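Local coordinates for protein acetoacetate decarboxylase (PDB 5UPB) that is an acetoacetate decarboxylase-like enzyme that probably acts as a lyase, at residues Leu20-Cys34 with Asp51-Ser65. Residues are numbered along the deposited sequence; the frame is centred on the assembly and turned at random.
Sequences LYGWGADMLTVYLRC and DGLCMAYVGAFQSTS
Gly22 O is gripped from strand 53-65 by two neighbours: it accepts a hydrogen bond from Thr64 N at 2.9 Å and a CA-H...O contact from Ser63 CA, while Asn135 of the second subunit adds a weak bond. This pairing recurs along a long antiparallel beta pair of the curved sheet of the acetoacetate decarboxylase fold, with strands 235-249 and 80-92 as outer neighbours. Hydrogen-bonded pairs run from Gly22 with Thr64 to Leu32 with Cys54, and Cys34 N extends the series to Gly52 O.

On the face that carries Tyr21, aromatic rings and small groups interlock. The Tyr21 ring, set beside its own backbone N (chi1 -81°), lies with one face over Ser65 CB, which is 3.3 Å from Tyr21 CZ, and its hydroxyl is hydrogen-bonded to Asp17 OD1. An alanine here removes the ring and its hydroxyl, and is likely to leave Ser65 CB uncovered on this side and Asp17 OD1 without this hydrogen-bond partner. Next along, Ser63 CB makes a CH-pi contact over the five-membered ring of Trp23, 3.5 Å from Trp23 NE1; Ala25 CB does likewise over the Phe61 ring, 3.5 Å from Phe61 CD2.

Met27 bends at chi2 and chi3 (-72° and -73°) to lie across Gly59, where a side chain would collide with the sulfur. Asp26 and Gln62, on the reverse face, instead hydrogen-bond His132 of the second subunit, while Leu28, Val30 and Ala56 pack on Leu161. Met27 SD makes oblique Met-aromatic contacts with the Phe61 and Tyr57 rings, 3.5 Å from Phe61 CZ, while Met27 CE makes a CH-pi contact over the face of the Tyr57 ring, 3.6 Å from Tyr57 CD1.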
# COMPACT_ATOMS: atom_id res chain seq x y z
N LEU A 20 -23.68 17.29 -0.09
CA LEU A 20 -24.32 16.00 -0.28
C LEU A 20 -23.48 15.13 -1.22
O LEU A 20 -22.98 15.59 -2.24
CB LEU A 20 -25.73 16.20 -0.84
CG LEU A 20 -26.75 16.84 0.14
CD1 LEU A 20 -28.07 17.10 -0.57
CD2 LEU A 20 -26.99 16.05 1.42
N TYR A 21 -23.36 13.86 -0.92
CA TYR A 21 -22.67 12.92 -1.80
C TYR A 21 -23.61 11.87 -2.38
O TYR A 21 -24.67 11.57 -1.81
CB TYR A 21 -21.55 12.23 -1.08
CG TYR A 21 -20.32 13.13 -1.03
CD1 TYR A 21 -20.24 14.23 -0.18
CD2 TYR A 21 -19.23 12.86 -1.86
CE1 TYR A 21 -19.10 15.04 -0.18
CE2 TYR A 21 -18.10 13.64 -1.85
CZ TYR A 21 -18.03 14.72 -1.02
OH TYR A 21 -16.89 15.47 -1.07
N GLY A 22 -23.22 11.36 -3.55
CA GLY A 22 -23.82 10.18 -4.10
C GLY A 22 -22.78 9.10 -4.26
O GLY A 22 -21.62 9.38 -4.56
N TRP A 23 -23.22 7.86 -4.12
CA TRP A 23 -22.41 6.66 -4.23
C TRP A 23 -22.98 5.70 -5.25
O TRP A 23 -24.19 5.48 -5.30
CB TRP A 23 -22.36 5.91 -2.89
CG TRP A 23 -21.52 6.53 -1.79
CD1 TRP A 23 -20.30 6.08 -1.37
CD2 TRP A 23 -21.87 7.62 -0.93
NE1 TRP A 23 -19.85 6.85 -0.30
CE2 TRP A 23 -20.80 7.80 -0.01
CE3 TRP A 23 -22.99 8.47 -0.84
CZ2 TRP A 23 -20.82 8.80 0.97
CZ3 TRP A 23 -23.03 9.45 0.13
CH2 TRP A 23 -21.93 9.62 1.03
N GLY A 24 -22.09 5.03 -5.99
CA GLY A 24 -22.41 3.76 -6.59
C GLY A 24 -21.44 2.70 -6.10
O GLY A 24 -20.29 3.00 -5.78
N ALA A 25 -21.92 1.48 -6.01
CA ALA A 25 -21.12 0.42 -5.41
C ALA A 25 -21.51 -0.94 -5.95
O ALA A 25 -22.67 -1.19 -6.30
CB ALA A 25 -21.28 0.40 -3.88
N ASP A 26 -20.52 -1.82 -5.97
CA ASP A 26 -20.75 -3.25 -6.12
C ASP A 26 -20.47 -3.92 -4.78
O ASP A 26 -19.45 -3.65 -4.15
CB ASP A 26 -19.89 -3.83 -7.23
CG ASP A 26 -20.15 -3.18 -8.58
OD1 ASP A 26 -21.29 -2.72 -8.83
OD2 ASP A 26 -19.25 -3.14 -9.40
N MET A 27 -21.36 -4.85 -4.38
CA MET A 27 -21.38 -5.36 -3.02
C MET A 27 -21.36 -6.88 -3.04
O MET A 27 -22.03 -7.51 -3.88
CB MET A 27 -22.65 -4.94 -2.25
CG MET A 27 -22.86 -3.44 -2.18
SD MET A 27 -21.70 -2.69 -1.08
CE MET A 27 -22.34 -3.20 0.50
N LEU A 28 -20.61 -7.45 -2.11
CA LEU A 28 -20.69 -8.86 -1.75
C LEU A 28 -21.14 -8.92 -0.30
O LEU A 28 -20.49 -8.34 0.58
CB LEU A 28 -19.34 -9.56 -1.94
CG LEU A 28 -19.19 -10.93 -1.29
CD1 LEU A 28 -20.20 -11.91 -1.91
CD2 LEU A 28 -17.75 -11.47 -1.47
N THR A 29 -22.25 -9.61 -0.04
CA THR A 29 -22.83 -9.64 1.29
C THR A 29 -23.16 -11.07 1.72
O THR A 29 -23.76 -11.84 0.94
CB THR A 29 -24.08 -8.77 1.34
OG1 THR A 29 -23.71 -7.42 1.00
CG2 THR A 29 -24.73 -8.78 2.72
N VAL A 30 -22.80 -11.40 2.96
CA VAL A 30 -23.18 -12.64 3.60
C VAL A 30 -23.95 -12.32 4.87
O VAL A 30 -23.48 -11.55 5.73
CB VAL A 30 -21.96 -13.52 3.90
CG1 VAL A 30 -22.40 -14.75 4.70
CG2 VAL A 30 -21.30 -13.90 2.60
N TYR A 31 -25.13 -12.88 4.98
CA TYR A 31 -25.94 -12.75 6.17
C TYR A 31 -25.65 -13.90 7.14
O TYR A 31 -25.41 -15.04 6.73
CB TYR A 31 -27.41 -12.73 5.80
CG TYR A 31 -27.74 -11.53 4.96
CD1 TYR A 31 -27.80 -10.26 5.54
CD2 TYR A 31 -28.03 -11.66 3.60
CE1 TYR A 31 -28.09 -9.13 4.76
CE2 TYR A 31 -28.32 -10.54 2.83
CZ TYR A 31 -28.37 -9.28 3.42
OH TYR A 31 -28.69 -8.18 2.65
N LEU A 32 -25.63 -13.55 8.41
CA LEU A 32 -25.26 -14.44 9.51
C LEU A 32 -26.22 -14.23 10.66
O LEU A 32 -26.84 -13.17 10.81
CB LEU A 32 -23.86 -14.15 10.06
CG LEU A 32 -22.72 -13.92 9.11
CD1 LEU A 32 -21.58 -13.42 9.95
CD2 LEU A 32 -22.39 -15.23 8.44
N ARG A 33 -26.22 -15.20 11.57
CA ARG A 33 -26.89 -15.06 12.86
C ARG A 33 -25.89 -15.45 13.93
O ARG A 33 -25.27 -16.51 13.84
CB ARG A 33 -28.15 -15.92 12.97
CG ARG A 33 -28.95 -15.67 14.27
CD ARG A 33 -30.28 -16.43 14.29
NE ARG A 33 -31.11 -16.13 13.12
CZ ARG A 33 -31.52 -17.01 12.21
NH1 ARG A 33 -31.21 -18.30 12.31
NH2 ARG A 33 -32.26 -16.60 11.19
N CYS A 34 -25.66 -14.55 14.88
CA CYS A 34 -24.83 -14.81 16.04
C CYS A 34 -25.70 -14.77 17.28
O CYS A 34 -26.91 -14.49 17.22
CB CYS A 34 -23.69 -13.78 16.17
SG CYS A 34 -22.58 -13.70 14.78
N ASP A 51 -32.72 -10.34 16.39
CA ASP A 51 -32.61 -11.74 16.75
C ASP A 51 -31.19 -12.30 16.58
O ASP A 51 -31.00 -13.51 16.67
CB ASP A 51 -33.61 -12.57 15.92
CG ASP A 51 -33.28 -12.57 14.43
OD1 ASP A 51 -32.27 -11.95 14.02
OD2 ASP A 51 -34.04 -13.20 13.67
N GLY A 52 -30.19 -11.45 16.41
CA GLY A 52 -28.84 -11.89 16.16
C GLY A 52 -28.42 -11.80 14.71
O GLY A 52 -27.27 -12.12 14.39
N LEU A 53 -29.33 -11.40 13.81
CA LEU A 53 -28.96 -11.19 12.42
C LEU A 53 -27.82 -10.18 12.34
O LEU A 53 -27.84 -9.16 13.02
CB LEU A 53 -30.14 -10.66 11.62
CG LEU A 53 -29.81 -10.25 10.17
CD1 LEU A 53 -29.35 -11.44 9.30
CD2 LEU A 53 -30.97 -9.51 9.54
N CYS A 54 -26.80 -10.52 11.55
CA CYS A 54 -25.65 -9.69 11.22
C CYS A 54 -25.47 -9.77 9.73
O CYS A 54 -25.93 -10.73 9.10
CB CYS A 54 -24.33 -10.14 11.89
SG CYS A 54 -24.47 -10.12 13.58
N MET A 55 -24.83 -8.75 9.16
CA MET A 55 -24.43 -8.81 7.76
C MET A 55 -22.93 -8.52 7.69
O MET A 55 -22.44 -7.58 8.34
CB MET A 55 -25.17 -7.84 6.83
CG MET A 55 -24.72 -6.48 6.74
SD MET A 55 -25.66 -5.73 5.40
CE MET A 55 -26.51 -4.47 6.33
N ALA A 56 -22.22 -9.36 6.97
CA ALA A 56 -20.85 -9.07 6.56
C ALA A 56 -20.85 -8.63 5.10
O ALA A 56 -21.58 -9.22 4.29
CB ALA A 56 -19.98 -10.31 6.74
N TYR A 57 -20.12 -7.55 4.77
CA TYR A 57 -19.98 -7.20 3.36
C TYR A 57 -18.57 -6.76 3.02
O TYR A 57 -17.82 -6.25 3.86
CB TYR A 57 -20.97 -6.11 2.89
CG TYR A 57 -20.75 -4.70 3.42
CD1 TYR A 57 -19.75 -3.89 2.92
CD2 TYR A 57 -21.56 -4.19 4.40
CE1 TYR A 57 -19.57 -2.60 3.41
CE2 TYR A 57 -21.39 -2.91 4.89
CZ TYR A 57 -20.40 -2.13 4.39
OH TYR A 57 -20.25 -0.85 4.86
N VAL A 58 -18.24 -6.95 1.75
CA VAL A 58 -17.10 -6.33 1.11
C VAL A 58 -17.61 -5.63 -0.13
O VAL A 58 -18.34 -6.23 -0.92
CB VAL A 58 -16.02 -7.35 0.70
CG1 VAL A 58 -14.90 -6.63 -0.03
CG2 VAL A 58 -15.55 -8.14 1.91
N GLY A 59 -17.28 -4.35 -0.28
CA GLY A 59 -17.76 -3.59 -1.41
C GLY A 59 -16.71 -2.69 -2.02
O GLY A 59 -15.74 -2.25 -1.36
N ALA A 60 -16.92 -2.40 -3.30
CA ALA A 60 -16.16 -1.41 -4.05
C ALA A 60 -17.06 -0.22 -4.32
O ALA A 60 -18.09 -0.35 -5.00
CB ALA A 60 -15.63 -2.03 -5.35
N PHE A 61 -16.67 0.94 -3.78
CA PHE A 61 -17.49 2.14 -3.74
C PHE A 61 -16.89 3.24 -4.60
O PHE A 61 -15.67 3.37 -4.73
CB PHE A 61 -17.66 2.67 -2.30
CG PHE A 61 -18.43 1.78 -1.41
CD1 PHE A 61 -17.84 0.65 -0.86
CD2 PHE A 61 -19.76 2.03 -1.14
CE1 PHE A 61 -18.60 -0.22 -0.03
CE2 PHE A 61 -20.50 1.18 -0.34
CZ PHE A 61 -19.91 0.05 0.21
N GLN A 62 -17.78 4.05 -5.14
CA GLN A 62 -17.41 5.23 -5.92
C GLN A 62 -18.30 6.38 -5.48
O GLN A 62 -19.53 6.35 -5.68
CB GLN A 62 -17.55 4.92 -7.41
CG GLN A 62 -16.96 5.98 -8.33
CD GLN A 62 -17.89 7.14 -8.53
OE1 GLN A 62 -18.95 7.02 -9.15
NE2 GLN A 62 -17.54 8.26 -7.97
N SER A 63 -17.71 7.41 -4.87
CA SER A 63 -18.48 8.52 -4.32
C SER A 63 -18.14 9.82 -5.05
O SER A 63 -17.05 9.99 -5.60
CB SER A 63 -18.22 8.69 -2.82
OG SER A 63 -16.86 9.03 -2.61
N THR A 64 -19.14 10.71 -5.10
CA THR A 64 -19.06 11.98 -5.81
C THR A 64 -19.81 13.06 -5.05
O THR A 64 -20.98 12.89 -4.69
CB THR A 64 -19.66 11.86 -7.20
OG1 THR A 64 -19.00 10.80 -7.89
CG2 THR A 64 -19.51 13.14 -7.98
N SER A 65 -19.17 14.22 -4.92
CA SER A 65 -19.78 15.38 -4.29
C SER A 65 -20.68 16.09 -5.29
O SER A 65 -20.31 16.31 -6.44
CB SER A 65 -18.70 16.36 -3.81
OG SER A 65 -19.26 17.57 -3.33